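Local coordinates for protein exopolygalacturonase (Yersinia enterocolitica, PDB 2UVF) that probably hydrolyses pectin-derived polygalacturonic acid from a chain end, as a family 28 glycoside hydrolase of exo-acting type whose parallel beta-helix holds digalacturonic acid, at residues A[154-159]-A[188-193]; A[206-211]-A[262-267]. All blocks are in the same frame, centred on the assembly; numbering follows the deposited sequence.

Contact 1 of 2, residues A[154-159]-A[188-193]; sequences PQIVNV and RVEIPA
Arg188 gives the most surface to this pairing of strands 156-158 and 187-191 in the parallel beta-helix of the family 28 enzyme, followed by Val159 and Glu190. Its CG is anti to the backbone N (chi1 179°), and a bend at chi3 brings the flat guanidinium beneath Pro154, whose CG sits over the centre of one face, 3.6 Å from Arg188 CZ. A proline suits that place: its rigid apolar ring covers the pi face and leaves the N-H groups to other partners, Arg188 NH2 forming salt bridges with Asp49 and Glu50. Glu190, on the side of the sheet that carries Arg188 and Ile156, bends at chi2 so that its CG lies 3.6 Å from Ile156 CG2, while its OE1 accepts a hydrogen bond from Asn210. Four backbone bonds join the strands; Glu190 N to Val157 O is the shortest at 2.7 Å, and Val159 N to Glu190 O is almost straight at 172°. Val157 and Val189 fill the other side. Val159 reaches Val189 from the strand end: with CG1 anti to the carbonyl carbon (chi1 -59°), its side chain crosses that of Val189 at about a right angle, CG1 tight against CG1 at 3.4 Å, while CG2, in the crowded position, reaches Ile191 CG1. Ala179 of helix 173-181, in the connection between the strands, packs against all three valines, and strand 207-211 pairs with the far edge of 187-191.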
loop_
_atom_site.group_PDB
_atom_site.type_symbol
_atom_site.label_atom_id
_atom_site.label_comp_id
_atom_site.label_asym_id
_atom_site.label_seq_id
_atom_site.Cartn_x
_atom_site.Cartn_y
_atom_site.Cartn_z
ATOM N N PRO A 154 19.835 -11.666 17.766
ATOM C CA PRO A 154 19.849 -12.629 16.659
ATOM C C PRO A 154 21.248 -13.077 16.188
ATOM O O PRO A 154 22.254 -12.415 16.463
ATOM C CB PRO A 154 19.173 -11.841 15.534
ATOM C CG PRO A 154 19.617 -10.454 15.774
ATOM C CD PRO A 154 19.591 -10.295 17.272
ATOM N N GLN A 155 21.292 -14.197 15.463
ATOM C CA GLN A 155 22.505 -14.628 14.785
ATOM C C GLN A 155 22.761 -13.713 13.591
ATOM O O GLN A 155 22.080 -13.818 12.569
ATOM C CB GLN A 155 22.372 -16.075 14.296
ATOM C CG GLN A 155 23.661 -16.629 13.673
ATOM C CD GLN A 155 23.439 -17.606 12.515
ATOM O OE1 GLN A 155 22.315 -18.026 12.226
ATOM N NE2 GLN A 155 24.531 -17.962 11.837
ATOM N N ILE A 156 23.734 -12.818 13.718
ATOM C CA ILE A 156 24.098 -11.936 12.611
ATOM C C ILE A 156 24.783 -12.750 11.528
ATOM O O ILE A 156 25.681 -13.538 11.816
ATOM C CB ILE A 156 25.013 -10.759 13.058
ATOM C CG1 ILE A 156 24.369 -9.950 14.204
ATOM C CG2 ILE A 156 25.396 -9.868 11.860
ATOM C CD1 ILE A 156 22.883 -9.530 13.983
ATOM N N VAL A 157 24.326 -12.576 10.290
ATOM C CA VAL A 157 24.939 -13.198 9.119
ATOM C C VAL A 157 25.194 -12.086 8.109
ATOM O O VAL A 157 24.255 -11.453 7.627
ATOM C CB VAL A 157 24.022 -14.281 8.475
ATOM C CG1 VAL A 157 24.683 -14.893 7.253
ATOM C CG2 VAL A 157 23.626 -15.365 9.481
ATOM N N ASN A 158 26.457 -11.842 7.789
ATOM C CA ASN A 158 26.815 -10.773 6.865
ATOM C C ASN A 158 27.100 -11.378 5.491
ATOM O O ASN A 158 27.852 -12.340 5.388
ATOM C CB ASN A 158 28.011 -9.988 7.423
ATOM C CG ASN A 158 28.463 -8.846 6.515
ATOM O OD1 ASN A 158 28.256 -8.865 5.298
ATOM N ND2 ASN A 158 29.110 -7.849 7.114
ATOM N N VAL A 159 26.479 -10.834 4.443
ATOM C CA VAL A 159 26.611 -11.402 3.087
ATOM C C VAL A 159 28.027 -11.265 2.521
ATOM O O VAL A 159 28.371 -11.926 1.531
ATOM C CB VAL A 159 25.559 -10.837 2.047
ATOM C CG1 VAL A 159 24.128 -11.105 2.499
ATOM C CG2 VAL A 159 25.788 -9.352 1.741
ATOM N N ARG A 188 19.607 -12.764 11.293
ATOM C CA ARG A 188 19.438 -11.524 10.565
ATOM C C ARG A 188 20.560 -11.450 9.535
ATOM O O ARG A 188 21.739 -11.359 9.901
ATOM C CB ARG A 188 19.469 -10.318 11.510
ATOM C CG ARG A 188 19.330 -8.964 10.807
ATOM C CD ARG A 188 19.538 -7.800 11.764
ATOM N NE ARG A 188 18.539 -7.837 12.822
ATOM C CZ ARG A 188 18.711 -7.401 14.069
ATOM N NH1 ARG A 188 19.865 -6.867 14.472
ATOM N NH2 ARG A 188 17.709 -7.513 14.929
ATOM N N VAL A 189 20.196 -11.531 8.255
ATOM C CA VAL A 189 21.161 -11.369 7.167
ATOM C C VAL A 189 21.379 -9.869 6.932
ATOM O O VAL A 189 20.417 -9.140 6.722
ATOM C CB VAL A 189 20.679 -12.076 5.870
ATOM C CG1 VAL A 189 21.704 -11.953 4.746
ATOM C CG2 VAL A 189 20.378 -13.525 6.142
ATOM N N GLU A 190 22.634 -9.419 6.991
ATOM C CA GLU A 190 22.991 -8.017 6.790
ATOM C C GLU A 190 23.588 -7.777 5.406
ATOM O O GLU A 190 24.507 -8.485 4.998
ATOM C CB GLU A 190 24.007 -7.519 7.840
ATOM C CG GLU A 190 23.797 -7.999 9.274
ATOM C CD GLU A 190 22.896 -7.099 10.116
ATOM O OE1 GLU A 190 22.074 -6.347 9.547
ATOM O OE2 GLU A 190 23.015 -7.156 11.365
ATOM N N ILE A 191 23.058 -6.775 4.701
ATOM C CA ILE A 191 23.685 -6.215 3.494
ATOM C C ILE A 191 24.195 -4.806 3.853
ATOM O O ILE A 191 23.421 -3.835 3.791
ATOM C CB ILE A 191 22.679 -6.125 2.308
ATOM C CG1 ILE A 191 22.127 -7.518 1.941
ATOM C CG2 ILE A 191 23.316 -5.426 1.098
ATOM C CD1 ILE A 191 20.899 -7.509 1.087
ATOM N N PRO A 192 25.481 -4.688 4.267
ATOM C CA PRO A 192 26.106 -3.400 4.601
ATOM C C PRO A 192 26.135 -2.363 3.468
ATOM O O PRO A 192 25.761 -2.670 2.335
ATOM C CB PRO A 192 27.547 -3.807 4.989
ATOM C CG PRO A 192 27.764 -5.143 4.363
ATOM C CD PRO A 192 26.427 -5.806 4.466
ATOM N N ALA A 193 26.598 -1.146 3.779
ATOM C CA ALA A 193 26.820 -0.105 2.763
ATOM C C ALA A 193 27.537 -0.657 1.527
ATOM O O ALA A 193 28.420 -1.512 1.638
ATOM C CB ALA A 193 27.589 1.089 3.351
#

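Contact 2 of 2, residues A[206-211]-A[262-267]; sequences DMTLNL and RITGSG
Successive parallel strands of the right-handed beta-helix characteristic of family 28 pair here, 207-211 with 258-264, side chains alternating between the interior and the outer surface. Met207 opens the pairing with its carbonyl O, which takes a weak hydrogen bond from Arg262 N. Next, Thr208 lies alongside Arg262, both pointing the same way. With OG1 beside its own backbone N (chi1 -68°), Thr208 offers that oxygen to Arg262 NH1 at 3.1 Å, close to the guanidinium plane and fairly straight at 165°. The bend of Arg262 at chi3 turns the group back so that its NH1 edge meets the threonine, while its NH2 is held by Leu46 O. Thr208 CG2 meanwhile rests 3.6 Å from Thr264 OG1, so OG1 takes the hydrogen bond while the methyl packs beside the hydroxyl of Thr264. Leu209 faces the interior with Ile263; its N bonds Arg262 O at 2.8 Å and its O receives Thr264 N. Asn210 carries CG anti to its backbone N, and its amide divides the work: ND2 binds Glu190, and OD1 faces Thr264. Leu211 sends CD1 to Ile263 CG2, 4.0 Å away, and its N bonds Thr264 O. Gly265 passes close beside this strand end, where a CB would strike Leu211 O and Asn210 OD1, and its positive phi suits glycine; Leu211 O then accepts Gly267 N at 3.0 Å. On the outer face, the hydroxyl of Thr264 donates from OG1 to a lone pair of Asn210 OD1, 2.9 Å away and in the carbonyl plane.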
loop_
_atom_site.group_PDB
_atom_site.type_symbol
_atom_site.label_atom_id
_atom_site.label_comp_id
_atom_site.label_asym_id
_atom_site.label_seq_id
_atom_site.Cartn_x
_atom_site.Cartn_y
_atom_site.Cartn_z
ATOM N N ASP A 206 11.290 -17.788 9.319
ATOM C CA ASP A 206 12.048 -17.413 10.526
ATOM C C ASP A 206 13.398 -16.751 10.243
ATOM O O ASP A 206 14.452 -17.249 10.665
ATOM C CB ASP A 206 12.188 -18.623 11.466
ATOM C CG ASP A 206 10.847 -19.157 11.915
ATOM O OD1 ASP A 206 10.093 -18.409 12.573
ATOM O OD2 ASP A 206 10.535 -20.326 11.614
ATOM N N MET A 207 13.352 -15.633 9.513
ATOM C CA MET A 207 14.545 -14.827 9.242
ATOM C C MET A 207 14.226 -13.328 9.097
ATOM O O MET A 207 13.064 -12.928 8.984
ATOM C CB MET A 207 15.299 -15.350 8.005
ATOM C CG MET A 207 14.564 -15.168 6.681
ATOM S SD MET A 207 15.625 -15.303 5.241
ATOM C CE MET A 207 16.499 -13.726 5.278
ATOM N N THR A 208 15.275 -12.514 9.137
ATOM C CA THR A 208 15.197 -11.086 8.868
ATOM C C THR A 208 16.293 -10.797 7.872
ATOM O O THR A 208 17.418 -11.264 8.035
ATOM C CB THR A 208 15.450 -10.228 10.129
ATOM O OG1 THR A 208 14.377 -10.403 11.056
ATOM C CG2 THR A 208 15.577 -8.735 9.763
ATOM N N LEU A 209 15.945 -10.071 6.816
ATOM C CA LEU A 209 16.923 -9.517 5.903
ATOM C C LEU A 209 16.946 -8.026 6.170
ATOM O O LEU A 209 15.937 -7.340 6.020
ATOM C CB LEU A 209 16.568 -9.829 4.448
ATOM C CG LEU A 209 17.371 -9.193 3.313
ATOM C CD1 LEU A 209 18.814 -9.699 3.263
ATOM C CD2 LEU A 209 16.667 -9.444 1.990
ATOM N N ASN A 210 18.108 -7.541 6.580
ATOM C CA ASN A 210 18.307 -6.168 6.959
ATOM C C ASN A 210 19.246 -5.478 5.978
ATOM O O ASN A 210 20.421 -5.837 5.866
ATOM C CB ASN A 210 18.889 -6.105 8.378
ATOM C CG ASN A 210 18.962 -4.692 8.914
ATOM O OD1 ASN A 210 17.927 -4.055 9.142
ATOM N ND2 ASN A 210 20.190 -4.186 9.118
ATOM N N LEU A 211 18.705 -4.481 5.280
ATOM C CA LEU A 211 19.480 -3.598 4.443
ATOM C C LEU A 211 19.881 -2.368 5.273
ATOM O O LEU A 211 19.029 -1.582 5.687
ATOM C CB LEU A 211 18.668 -3.213 3.194
ATOM C CG LEU A 211 18.140 -4.377 2.349
ATOM C CD1 LEU A 211 16.614 -4.467 2.406
ATOM C CD2 LEU A 211 18.611 -4.210 0.923
ATOM N N ARG A 262 10.816 -11.185 7.756
ATOM C CA ARG A 262 11.059 -9.782 8.094
ATOM C C ARG A 262 12.089 -9.175 7.151
ATOM O O ARG A 262 13.137 -9.773 6.900
ATOM C CB ARG A 262 11.561 -9.649 9.541
ATOM C CG ARG A 262 10.556 -10.068 10.601
ATOM C CD ARG A 262 11.159 -9.989 11.974
ATOM N NE ARG A 262 10.914 -8.693 12.594
ATOM C CZ ARG A 262 11.790 -7.702 12.685
ATOM N NH1 ARG A 262 13.020 -7.827 12.202
ATOM N NH2 ARG A 262 11.428 -6.579 13.279
ATOM N N ILE A 263 11.784 -7.985 6.633
ATOM C CA ILE A 263 12.721 -7.240 5.791
ATOM C C ILE A 263 12.777 -5.793 6.290
ATOM O O ILE A 263 11.746 -5.117 6.353
ATOM C CB ILE A 263 12.336 -7.322 4.293
ATOM C CG1 ILE A 263 11.920 -8.757 3.941
ATOM C CG2 ILE A 263 13.474 -6.766 3.418
ATOM C CD1 ILE A 263 11.517 -8.974 2.503
ATOM N N THR A 264 13.974 -5.321 6.646
ATOM C CA THR A 264 14.098 -4.096 7.447
ATOM C C THR A 264 15.360 -3.327 7.083
ATOM O O THR A 264 16.119 -3.732 6.207
ATOM C CB THR A 264 14.145 -4.407 8.985
ATOM O OG1 THR A 264 15.297 -5.208 9.265
ATOM C CG2 THR A 264 12.888 -5.137 9.475
ATOM N N GLY A 265 15.581 -2.217 7.771
ATOM C CA GLY A 265 16.776 -1.413 7.586
ATOM C C GLY A 265 16.464 -0.250 6.672
ATOM O O GLY A 265 15.520 -0.319 5.871
ATOM N N SER A 266 17.265 0.807 6.783
ATOM C CA SER A 266 17.063 2.019 6.006
ATOM C C SER A 266 17.669 1.983 4.610
ATOM O O SER A 266 17.701 3.008 3.927
ATOM C CB SER A 266 17.574 3.234 6.782
ATOM O OG SER A 266 18.984 3.268 6.805
ATOM N N GLY A 267 18.133 0.808 4.178
ATOM C CA GLY A 267 18.743 0.634 2.858
ATOM C C GLY A 267 17.733 0.667 1.713
ATOM O O GLY A 267 16.511 0.754 1.943
#

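Contacts 1 and 2 are two pairings of the same parallel beta-helix wall, with centres about 9 Å apart and the pairing of strands 187-191 and 207-211 between them. Both backbone polar atoms of Val189 turn to strand 207-211: Val189 N lies 2.8 Å from Thr208 O, and Val189 O is 2.8 Å from Asn210 N, both probable hydrogen bonds. Inside, Ile191 CD1 packs on Leu209 CD1 at 3.7 Å; outside, Arg188 CG touches Asn210 CB. The Asn210 amide links the contacts, ND2 to Glu190 OE1 and OD1 to Thr264 OG1. None of these residues belongs to the digalacturonate pocket, which includes Asp381, Asp402 and Lys468; Gly267 lies about 14 Å from a bound nickel ion.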